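Local coordinates for protein putative NAD(P)H-dependent FMN-containing oxidoreductase YwqN (Bacillus subtilis, PDB 1RLI) that probably acts as an NAD(P)H-dependent, FMN-containing oxidoreductase of the SsuE family, with a flavodoxin-like fold, at residues Y36-P41 against R56-D61; Q117-A122 against S175-R180. All blocks are in the same frame, centred on the assembly; numbering follows the deposited sequence.

Contact 1: residues Y36-P41 against R56-D61; sequences YLQKYP and RPVQDD
Segments 36-41 and 56-61 run antiparallel, with Lys39 and Pro57 as a non-hydrogen-bonded pair (CA to CA 4.2 Å) and Tyr40 and Arg56 as the hydrogen-bonded pair beside it. The short strand 55-57 is thereby added antiparallel to one margin of the otherwise parallel sheet of a flavodoxin-like domain. Tyr40 and Arg56 exchange two backbone bonds: Tyr40 N gives a nearly straight one to Arg56 O (2.9 Å, 172°), whereas the return bond from Arg56 N to Tyr40 O is more bent. Farther along, Val58 N reaches Gln38 O at 3.0 Å from above the carbonyl plane, so the pairing is already out of true as the second segment peels off toward helix 62-70.

The Tyr40 and Arg56 side chains extend alongside each other in a common direction, ring and guanidinium planes 19° apart. Both start with CG anti to the backbone N, and the Arg56 chain then bends at chi3 (64°), which brings NH2 to 3.4 Å from Tyr40 CD2. On the same flank Val58 CG2 packs against Tyr40 CB, while Val58 CG1 meets the amide NE2 of Gln38. Lys39 and Pro57 occupy the other face; the Lys39 chain leads away from this pairing into a cation-pi contact with Phe55, and Pro57 packs on helix 88-95 and on Leu92 of the second subunit. Where the backbones diverge, water takes over: one molecule accepts from Gln38 N and lies 2.8 Å from Asp61 OD1, and another links Tyr36 O to Asp61 OD2.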
# COMPACT_ATOMS: atom_id res chain seq x y z
N TYR D 36 19.81 -18.40 -10.34
CA TYR D 36 18.53 -19.07 -10.34
C TYR D 36 18.40 -19.71 -8.98
O TYR D 36 19.30 -20.43 -8.55
CB TYR D 36 18.48 -20.11 -11.46
CG TYR D 36 18.81 -19.53 -12.81
CD1 TYR D 36 20.13 -19.35 -13.21
CD2 TYR D 36 17.79 -19.15 -13.69
CE1 TYR D 36 20.44 -18.82 -14.45
CE2 TYR D 36 18.09 -18.61 -14.94
CZ TYR D 36 19.41 -18.46 -15.31
OH TYR D 36 19.72 -17.96 -16.55
N LEU D 37 17.30 -19.44 -8.29
CA LEU D 37 17.10 -20.01 -6.98
C LEU D 37 16.55 -21.42 -7.18
O LEU D 37 15.47 -21.60 -7.71
CB LEU D 37 16.14 -19.15 -6.16
CG LEU D 37 16.68 -17.73 -5.94
CD1 LEU D 37 15.67 -16.89 -5.16
CD2 LEU D 37 17.99 -17.78 -5.17
N GLN D 38 17.32 -22.41 -6.76
CA GLN D 38 16.97 -23.81 -6.92
C GLN D 38 15.75 -24.25 -6.13
O GLN D 38 15.46 -23.73 -5.05
CB GLN D 38 18.18 -24.66 -6.51
CG GLN D 38 18.50 -25.83 -7.42
CD GLN D 38 19.81 -26.52 -7.03
OE1 GLN D 38 20.25 -27.46 -7.69
NE2 GLN D 38 20.42 -26.05 -5.95
N LYS D 39 15.00 -25.20 -6.70
CA LYS D 39 13.84 -25.78 -6.01
C LYS D 39 13.73 -27.23 -6.46
O LYS D 39 14.03 -27.57 -7.61
CB LYS D 39 12.55 -25.00 -6.27
CG LYS D 39 12.07 -24.90 -7.69
CD LYS D 39 10.93 -23.88 -7.76
CE LYS D 39 10.33 -23.78 -9.15
NZ LYS D 39 9.33 -22.69 -9.24
N TYR D 40 13.30 -28.07 -5.53
CA TYR D 40 13.20 -29.50 -5.76
C TYR D 40 11.75 -29.96 -5.55
O TYR D 40 11.09 -29.52 -4.61
CB TYR D 40 14.13 -30.20 -4.77
CG TYR D 40 14.50 -31.62 -5.08
CD1 TYR D 40 15.40 -31.92 -6.10
CD2 TYR D 40 13.94 -32.68 -4.36
CE1 TYR D 40 15.74 -33.25 -6.40
CE2 TYR D 40 14.27 -34.00 -4.65
CZ TYR D 40 15.16 -34.28 -5.67
OH TYR D 40 15.46 -35.59 -5.98
N PRO D 41 11.25 -30.83 -6.43
CA PRO D 41 9.87 -31.32 -6.30
C PRO D 41 9.64 -32.10 -5.00
O PRO D 41 10.56 -32.75 -4.50
CB PRO D 41 9.68 -32.18 -7.55
CG PRO D 41 11.08 -32.68 -7.84
CD PRO D 41 11.93 -31.45 -7.58
N ARG D 56 10.02 -27.35 -3.07
CA ARG D 56 10.60 -26.93 -1.81
C ARG D 56 11.90 -26.26 -2.22
O ARG D 56 12.66 -26.81 -3.01
CB ARG D 56 10.90 -28.15 -0.93
CG ARG D 56 11.86 -27.88 0.23
CD ARG D 56 12.50 -29.18 0.70
NE ARG D 56 13.35 -29.77 -0.33
CZ ARG D 56 13.82 -31.01 -0.30
NH1 ARG D 56 13.52 -31.81 0.71
NH2 ARG D 56 14.58 -31.46 -1.29
N PRO D 57 12.16 -25.04 -1.73
CA PRO D 57 13.42 -24.38 -2.11
C PRO D 57 14.64 -25.15 -1.61
O PRO D 57 14.61 -25.77 -0.54
CB PRO D 57 13.32 -23.01 -1.44
CG PRO D 57 11.81 -22.76 -1.40
CD PRO D 57 11.28 -24.11 -0.99
N VAL D 58 15.71 -25.09 -2.40
CA VAL D 58 16.97 -25.74 -2.07
C VAL D 58 17.98 -24.61 -1.92
O VAL D 58 18.17 -23.83 -2.86
CB VAL D 58 17.44 -26.67 -3.21
CG1 VAL D 58 18.81 -27.28 -2.87
CG2 VAL D 58 16.40 -27.76 -3.44
N GLN D 59 18.63 -24.53 -0.77
CA GLN D 59 19.59 -23.46 -0.53
C GLN D 59 21.00 -23.95 -0.24
O GLN D 59 21.75 -23.30 0.47
CB GLN D 59 19.11 -22.58 0.63
CG GLN D 59 17.77 -21.90 0.39
CD GLN D 59 17.50 -20.85 1.44
OE1 GLN D 59 17.80 -21.06 2.61
NE2 GLN D 59 16.93 -19.72 1.04
N ASP D 60 21.37 -25.09 -0.80
CA ASP D 60 22.70 -25.62 -0.58
C ASP D 60 23.76 -24.67 -1.12
O ASP D 60 24.87 -24.60 -0.57
CB ASP D 60 22.85 -26.99 -1.27
CG ASP D 60 21.99 -28.07 -0.63
OD1 ASP D 60 20.77 -27.86 -0.49
OD2 ASP D 60 22.54 -29.13 -0.26
N ASP D 61 23.42 -23.92 -2.17
CA ASP D 61 24.38 -23.00 -2.76
C ASP D 61 24.18 -21.53 -2.38
O ASP D 61 24.65 -20.63 -3.08
CB ASP D 61 24.37 -23.17 -4.29
CG ASP D 61 23.07 -22.70 -4.93
OD1 ASP D 61 21.99 -22.78 -4.29
OD2 ASP D 61 23.14 -22.26 -6.10
O HOH W 1 21.35 -21.86 -8.22
O HOH W 2 16.30 -21.68 -3.50
O HOH W 3 19.42 -21.83 -4.60

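Contact 2: residues Q117-A122 against S175-R180; sequences QAYVIA and SRLLKR
Tyr119 leaves strand 117-124 toward the C-terminal segment 175-180, with CG anti to its carbonyl carbon (chi1 -68°). At its root, CB lies 4.0 Å from Leu177 CD2. One step out, CD1 touches Leu177 CG at 3.6 Å and has the CD1 methyl of the same leucine close by; the two side chains run past each other head to tail, because Leu177, with CG anti to its backbone N, points back at the strand. CE1 then comes to 3.3 Å from the backbone O of Leu177. On the other flank of the ring, CD2, CE2 and CZ all meet Leu178 CD1. This methyl sits over one ring face in a CH-pi contact, 3.7 Å from the centroid and 22° off the normal, but displaced toward CE2. At the tip, OH accepts a hydrogen bond from Lys179 N (3.2 Å, 160°) and also touches Lys179 CB. In this flavodoxin-like alpha/beta sandwich, strand 117-124 runs between strands 74-80 and 149-157, and the chain leaving helix 168-175 lies across that part of the sheet. Replacing Tyr119 with an alanine here would probably loosen the C-terminal segment, since the apolar surface under Leu177 and Leu178 and the acceptor for Lys179 N would both be removed. Leu177 also reaches the residue two further along the strand, on the same face, its CD2 packing against Ile121 CG1 at 4.0 Å; both side chains also touch Ala26 of helix 18-27, and Leu177 rests on Val154 of strand 149-157. Beyond the phenol, the Lys179 chain is extended and leads away from Tyr119, with NZ in a long, weak ion pair with Glu157 of the third subunit.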
# COMPACT_ATOMS: atom_id res chain seq x y z
N GLN D 117 22.06 -0.89 -6.18
CA GLN D 117 20.81 -0.40 -6.77
C GLN D 117 19.95 -1.62 -7.03
O GLN D 117 20.43 -2.61 -7.58
CB GLN D 117 21.10 0.32 -8.09
CG GLN D 117 21.96 1.55 -7.90
CD GLN D 117 22.27 2.24 -9.21
OE1 GLN D 117 22.76 1.62 -10.15
NE2 GLN D 117 21.97 3.53 -9.27
N ALA D 118 18.68 -1.54 -6.64
CA ALA D 118 17.78 -2.67 -6.81
C ALA D 118 16.62 -2.38 -7.75
O ALA D 118 16.10 -1.27 -7.77
CB ALA D 118 17.21 -3.09 -5.44
N TYR D 119 16.21 -3.41 -8.49
CA TYR D 119 15.08 -3.35 -9.43
C TYR D 119 14.27 -4.61 -9.20
O TYR D 119 14.81 -5.62 -8.74
CB TYR D 119 15.53 -3.38 -10.88
CG TYR D 119 16.27 -2.13 -11.31
CD1 TYR D 119 15.60 -1.10 -11.98
CD2 TYR D 119 17.63 -1.99 -11.05
CE1 TYR D 119 16.29 0.05 -12.40
CE2 TYR D 119 18.33 -0.85 -11.46
CZ TYR D 119 17.65 0.16 -12.14
OH TYR D 119 18.36 1.27 -12.57
N VAL D 120 12.99 -4.56 -9.55
CA VAL D 120 12.11 -5.72 -9.39
C VAL D 120 11.31 -5.99 -10.67
O VAL D 120 10.81 -5.06 -11.29
CB VAL D 120 11.08 -5.50 -8.24
CG1 VAL D 120 10.06 -6.64 -8.22
CG2 VAL D 120 11.82 -5.42 -6.87
N ILE D 121 11.21 -7.26 -11.05
CA ILE D 121 10.39 -7.67 -12.20
C ILE D 121 9.47 -8.73 -11.59
O ILE D 121 9.95 -9.73 -11.07
CB ILE D 121 11.22 -8.32 -13.32
CG1 ILE D 121 12.16 -7.28 -13.94
CG2 ILE D 121 10.30 -8.90 -14.38
CD1 ILE D 121 13.15 -7.87 -14.92
N ALA D 122 8.15 -8.51 -11.65
CA ALA D 122 7.19 -9.45 -11.08
C ALA D 122 6.07 -9.70 -12.08
O ALA D 122 5.52 -8.77 -12.68
CB ALA D 122 6.62 -8.92 -9.76
N SER D 175 12.47 -3.49 -21.14
CA SER D 175 13.58 -3.06 -21.98
C SER D 175 14.11 -1.71 -21.52
O SER D 175 15.28 -1.40 -21.69
CB SER D 175 13.15 -2.93 -23.44
OG SER D 175 12.89 -4.21 -23.98
N ARG D 176 13.23 -0.90 -20.95
CA ARG D 176 13.64 0.41 -20.48
C ARG D 176 13.82 0.45 -18.98
O ARG D 176 13.87 1.52 -18.38
CB ARG D 176 12.59 1.45 -20.92
CG ARG D 176 12.39 1.46 -22.44
CD ARG D 176 11.25 2.37 -22.86
NE ARG D 176 11.22 2.56 -24.31
CZ ARG D 176 10.94 1.60 -25.19
NH1 ARG D 176 10.65 0.37 -24.78
NH2 ARG D 176 10.96 1.87 -26.49
N LEU D 177 13.94 -0.72 -18.36
CA LEU D 177 14.06 -0.79 -16.91
C LEU D 177 15.25 -0.07 -16.30
O LEU D 177 15.10 0.73 -15.39
CB LEU D 177 14.10 -2.25 -16.45
CG LEU D 177 14.02 -2.42 -14.93
CD1 LEU D 177 12.72 -1.81 -14.38
CD2 LEU D 177 14.10 -3.90 -14.61
N LEU D 178 16.45 -0.37 -16.78
CA LEU D 178 17.64 0.23 -16.22
C LEU D 178 17.73 1.73 -16.49
O LEU D 178 17.76 2.15 -17.65
CB LEU D 178 18.89 -0.49 -16.73
CG LEU D 178 19.08 -1.92 -16.22
CD1 LEU D 178 18.95 -1.95 -14.71
CD2 LEU D 178 18.05 -2.83 -16.84
N LYS D 179 17.76 2.52 -15.42
CA LYS D 179 17.86 3.98 -15.54
C LYS D 179 19.10 4.36 -16.32
O LYS D 179 20.08 3.61 -16.35
CB LYS D 179 17.89 4.65 -14.16
CG LYS D 179 16.55 4.71 -13.45
CD LYS D 179 16.57 5.70 -12.29
CE LYS D 179 15.22 5.77 -11.59
NZ LYS D 179 15.20 6.77 -10.48
N ARG D 180 19.07 5.53 -16.95
CA ARG D 180 20.19 6.00 -17.74
C ARG D 180 20.41 7.50 -17.55
O ARG D 180 21.59 7.91 -17.49
CB ARG D 180 19.96 5.68 -19.21
CG ARG D 180 18.70 6.30 -19.79
CD ARG D 180 18.36 5.69 -21.14
NE ARG D 180 19.45 5.82 -22.11
CZ ARG D 180 19.37 5.43 -23.38
NH1 ARG D 180 18.24 4.89 -23.83
NH2 ARG D 180 20.41 5.58 -24.19

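How the contacts relate
Both segments of contact 1 precede those of contact 2 in the sequence, and the centre of the chain lies between the two sites, whose own centres are about 25 Å apart and whose nearest atoms are about 11 Å apart. They share the central sheet, in the order 55-57, 33-41, 6-10, 74-80, 117-124, 149-157. Contact 1 attaches the outermost strand on one side by backbone pairing and is a surface contact; contact 2 is buried and lays the chain end over a strand next to the opposite margin. Each also approaches a different neighbour, the second subunit at contact 1 and the third at contact 2, so both lie near subunit interfaces of the tetramer.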